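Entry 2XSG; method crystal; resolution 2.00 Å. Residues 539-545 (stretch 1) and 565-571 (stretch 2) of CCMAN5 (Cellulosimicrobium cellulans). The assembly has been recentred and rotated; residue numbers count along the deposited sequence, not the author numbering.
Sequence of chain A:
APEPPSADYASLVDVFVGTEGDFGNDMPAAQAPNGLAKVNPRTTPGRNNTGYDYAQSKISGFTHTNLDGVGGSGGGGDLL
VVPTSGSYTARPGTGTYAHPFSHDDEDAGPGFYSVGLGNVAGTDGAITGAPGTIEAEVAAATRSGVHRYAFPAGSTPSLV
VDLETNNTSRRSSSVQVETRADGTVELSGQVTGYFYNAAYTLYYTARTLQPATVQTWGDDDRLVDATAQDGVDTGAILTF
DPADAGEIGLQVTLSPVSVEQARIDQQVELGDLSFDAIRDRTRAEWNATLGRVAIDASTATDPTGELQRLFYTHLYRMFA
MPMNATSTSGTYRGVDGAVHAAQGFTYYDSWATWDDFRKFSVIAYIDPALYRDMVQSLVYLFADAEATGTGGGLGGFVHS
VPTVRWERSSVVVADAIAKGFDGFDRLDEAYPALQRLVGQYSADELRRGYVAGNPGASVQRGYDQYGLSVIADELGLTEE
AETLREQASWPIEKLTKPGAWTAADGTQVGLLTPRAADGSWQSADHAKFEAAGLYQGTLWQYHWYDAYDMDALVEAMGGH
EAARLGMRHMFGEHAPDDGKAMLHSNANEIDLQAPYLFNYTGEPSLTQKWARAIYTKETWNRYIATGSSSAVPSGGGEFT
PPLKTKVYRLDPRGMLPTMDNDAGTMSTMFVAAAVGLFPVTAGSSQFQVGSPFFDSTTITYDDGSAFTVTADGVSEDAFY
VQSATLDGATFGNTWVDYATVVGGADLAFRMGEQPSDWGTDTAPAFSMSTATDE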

# COMPACT_ATOMS: atom_id res chain seq x y z
N LEU A 539 15.49 12.30 14.22
CA LEU A 539 14.84 13.51 14.74
C LEU A 539 14.57 14.57 13.64
O LEU A 539 13.49 15.13 13.60
CB LEU A 539 15.60 14.09 15.93
CG LEU A 539 15.51 13.20 17.19
CD1 LEU A 539 16.66 13.45 18.12
CD2 LEU A 539 14.18 13.36 17.91
N TRP A 540 15.54 14.80 12.75
CA TRP A 540 15.31 15.71 11.61
C TRP A 540 14.10 15.30 10.77
O TRP A 540 13.37 16.16 10.27
CB TRP A 540 16.52 15.77 10.70
CG TRP A 540 17.57 16.76 11.10
CD1 TRP A 540 18.71 16.50 11.78
CD2 TRP A 540 17.57 18.17 10.82
NE1 TRP A 540 19.43 17.66 11.95
CE2 TRP A 540 18.76 18.70 11.37
CE3 TRP A 540 16.68 19.03 10.18
CZ2 TRP A 540 19.09 20.05 11.28
CZ3 TRP A 540 17.01 20.38 10.08
CH2 TRP A 540 18.21 20.87 10.64
N GLN A 541 13.89 13.99 10.61
CA GLN A 541 12.80 13.47 9.79
C GLN A 541 11.46 13.56 10.55
O GLN A 541 10.44 14.02 10.00
CB GLN A 541 13.12 12.03 9.34
CG GLN A 541 14.31 11.97 8.35
CD GLN A 541 14.98 10.60 8.27
OE1 GLN A 541 14.54 9.64 8.90
NE2 GLN A 541 16.06 10.51 7.47
N TYR A 542 11.47 13.13 11.81
CA TYR A 542 10.31 13.28 12.68
C TYR A 542 10.01 14.72 13.09
O TYR A 542 8.88 15.02 13.48
CB TYR A 542 10.48 12.43 13.94
CG TYR A 542 10.02 11.01 13.81
CD1 TYR A 542 10.85 10.01 13.29
CD2 TYR A 542 8.75 10.66 14.22
CE1 TYR A 542 10.40 8.69 13.19
CE2 TYR A 542 8.29 9.35 14.13
CZ TYR A 542 9.12 8.37 13.62
OH TYR A 542 8.62 7.10 13.55
N HIS A 543 10.99 15.62 13.01
CA HIS A 543 10.76 17.04 13.32
C HIS A 543 9.48 17.63 12.69
O HIS A 543 8.74 18.39 13.34
CB HIS A 543 11.97 17.91 12.97
CG HIS A 543 11.77 19.36 13.32
ND1 HIS A 543 11.59 20.33 12.36
CD2 HIS A 543 11.65 19.99 14.51
CE1 HIS A 543 11.39 21.50 12.94
NE2 HIS A 543 11.42 21.32 14.25
N TRP A 544 9.24 17.26 11.43
CA TRP A 544 8.18 17.82 10.59
C TRP A 544 6.85 17.07 10.75
O TRP A 544 5.90 17.36 10.02
CB TRP A 544 8.61 17.81 9.10
CG TRP A 544 10.00 18.35 8.88
CD1 TRP A 544 11.14 17.62 8.67
CD2 TRP A 544 10.40 19.73 8.86
NE1 TRP A 544 12.23 18.47 8.51
CE2 TRP A 544 11.80 19.77 8.64
CE3 TRP A 544 9.70 20.95 9.01
CZ2 TRP A 544 12.51 20.97 8.56
CZ3 TRP A 544 10.42 22.14 8.95
CH2 TRP A 544 11.81 22.13 8.74
N TYR A 545 6.77 16.13 11.69
CA TYR A 545 5.64 15.21 11.76
C TYR A 545 4.27 15.87 11.93
O TYR A 545 3.27 15.44 11.32
CB TYR A 545 5.83 14.14 12.85
CG TYR A 545 4.96 12.92 12.67
CD1 TYR A 545 3.67 12.86 13.23
CD2 TYR A 545 5.41 11.82 11.95
CE1 TYR A 545 2.87 11.72 13.07
CE2 TYR A 545 4.62 10.67 11.79
CZ TYR A 545 3.36 10.64 12.34
OH TYR A 545 2.58 9.51 12.16
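Stretch 2, residues 565-571: LGMRHMF

Packing of the helical segment Leu-565 to Phe-571 against the segment Leu-539 to Tyr-545. Stretch 2 is helical from Leu-565 through Met-570, continuing a helix that begins earlier in the chain, and Phe-571 is the first residue to leave helical phi/psi (-107/17). The helix holds its usual backbone bonds, His-569 N to Leu-565 O at 3.0 Å and Met-570 N to Gly-566 O at 2.8 Å; at its end Phe-571 N makes two weak ones, to Met-567 O at 3.4 Å and to Arg-568 O at 3.3 Å. Stretch 1 starts as helix and passes into a type I turn from Tyr-542 to Tyr-545, closed by Tyr-545 N to Tyr-542 O at 3.0 Å.

The helix runs in toward stretch 1, from Leu-565, out of reach, to Met-570, whose CA is nearest, roughly transverse to the chain of stretch 1. The two backbones stay well apart, the nearest CA atoms being those of Trp-540 and Met-570 at 7.3 Å, and large side chains fill the space between. Together the stretches bury 335 Å². Two bumps on stretch 1, the indole rings of Trp-540 and Trp-544, both start from CA-to-CB bonds that point toward stretch 2, and they meet a surface made by Gly-566, Met-567, His-569 and Met-570.

The shallow part of the surface is at Gly-566, which has no side chain, and Trp-540 CZ3 comes to 3.6 Å from Gly-566 O. That carbonyl also accepts the helical bond from Met-570 N, so the indole rests against a regular turn of helix. An ideal CB on Gly-566 would point toward stretch 1 and lie 4.2 Å from both Trp-540 CZ3 and Trp-544 CH2, over the gap between the two indoles, on the side of stretch 2. One turn along the helix, His-569 borders the same ring: Trp-540 CZ2 is 3.7 Å from His-569 CD2, near the plane of the imidazole, and the two ring planes meet obliquely at 45°.

Met-570 is the bump in the other direction and has the largest covered area of any residue here. Its CA-to-CB bond points sideways, but chi angles of t, p and t bring the end of the chain nearer to stretch 1. The sulfur lies 3.7 Å from Trp-540 CE3, measured from Met-570 SD, and also takes a weak hydrogen bond from Trp-544, NE1 to Met-570 SD at 3.4 Å with an angle of 162° at the hydrogen. This places the sulfur at the edge of the Trp-544 ring, where the indole N-H can reach it. Beyond the sulfur, the methyl group reaches the backbone of stretch 1: Met-570 CE is 3.4 Å from Trp-540 O and 3.9 Å from Gln-541 CA.

Trp-544 is thus touched by two sulfurs in different ways. While Met-570 SD keeps to its edge, Met-567 SD covers one face, 3.5 Å from Trp-544 CZ2 and only 22° off the normal of the six-membered ring. Leu-565 and Arg-568 remain out of reach of stretch 1, and the CA-to-CB bond of Tyr-542 points away from stretch 2.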

# COMPACT_ATOMS: atom_id res chain seq x y z
N LEU A 565 16.14 28.16 6.70
CA LEU A 565 17.51 27.64 6.73
C LEU A 565 17.53 26.16 7.15
O LEU A 565 18.33 25.38 6.64
CB LEU A 565 18.39 28.49 7.65
CG LEU A 565 18.75 29.91 7.16
CD1 LEU A 565 19.30 30.73 8.29
CD2 LEU A 565 19.77 29.86 6.02
N GLY A 566 16.63 25.78 8.06
CA GLY A 566 16.46 24.37 8.44
C GLY A 566 16.09 23.48 7.26
O GLY A 566 16.68 22.39 7.06
N MET A 567 15.13 23.95 6.46
CA MET A 567 14.64 23.22 5.29
C MET A 567 15.74 23.06 4.27
O MET A 567 15.94 21.97 3.75
CB MET A 567 13.43 23.92 4.68
CG MET A 567 12.11 23.40 5.21
SD MET A 567 11.89 21.59 5.12
CE MET A 567 11.92 21.31 3.37
N ARG A 568 16.49 24.13 4.01
CA ARG A 568 17.67 24.04 3.17
C ARG A 568 18.70 23.03 3.67
O ARG A 568 19.21 22.26 2.88
CB ARG A 568 18.28 25.43 2.93
CG ARG A 568 17.30 26.38 2.23
CD ARG A 568 17.85 27.78 2.01
NE ARG A 568 18.91 27.74 1.00
CZ ARG A 568 18.76 28.07 -0.28
NH1 ARG A 568 17.61 28.50 -0.75
NH2 ARG A 568 19.79 27.97 -1.09
N HIS A 569 18.99 23.03 4.97
CA HIS A 569 19.91 22.06 5.57
C HIS A 569 19.38 20.61 5.49
O HIS A 569 20.16 19.68 5.22
CB HIS A 569 20.20 22.41 7.03
CG HIS A 569 21.40 21.72 7.59
ND1 HIS A 569 22.68 22.02 7.19
CD2 HIS A 569 21.51 20.74 8.52
CE1 HIS A 569 23.54 21.26 7.85
NE2 HIS A 569 22.85 20.47 8.67
N MET A 570 18.08 20.44 5.71
CA MET A 570 17.40 19.13 5.56
C MET A 570 17.72 18.44 4.23
O MET A 570 17.84 17.21 4.15
CB MET A 570 15.88 19.32 5.65
CG MET A 570 15.08 18.01 5.65
SD MET A 570 15.14 17.28 7.29
CE MET A 570 14.18 15.79 7.03
N PHE A 571 17.85 19.24 3.18
CA PHE A 571 18.14 18.72 1.85
C PHE A 571 19.57 18.95 1.34
O PHE A 571 19.83 18.81 0.14
CB PHE A 571 17.09 19.22 0.86
CG PHE A 571 15.79 18.55 1.02
CD1 PHE A 571 15.43 17.49 0.18
CD2 PHE A 571 14.93 18.92 2.05
CE1 PHE A 571 14.21 16.84 0.37
CE2 PHE A 571 13.72 18.27 2.24
CZ PHE A 571 13.37 17.23 1.40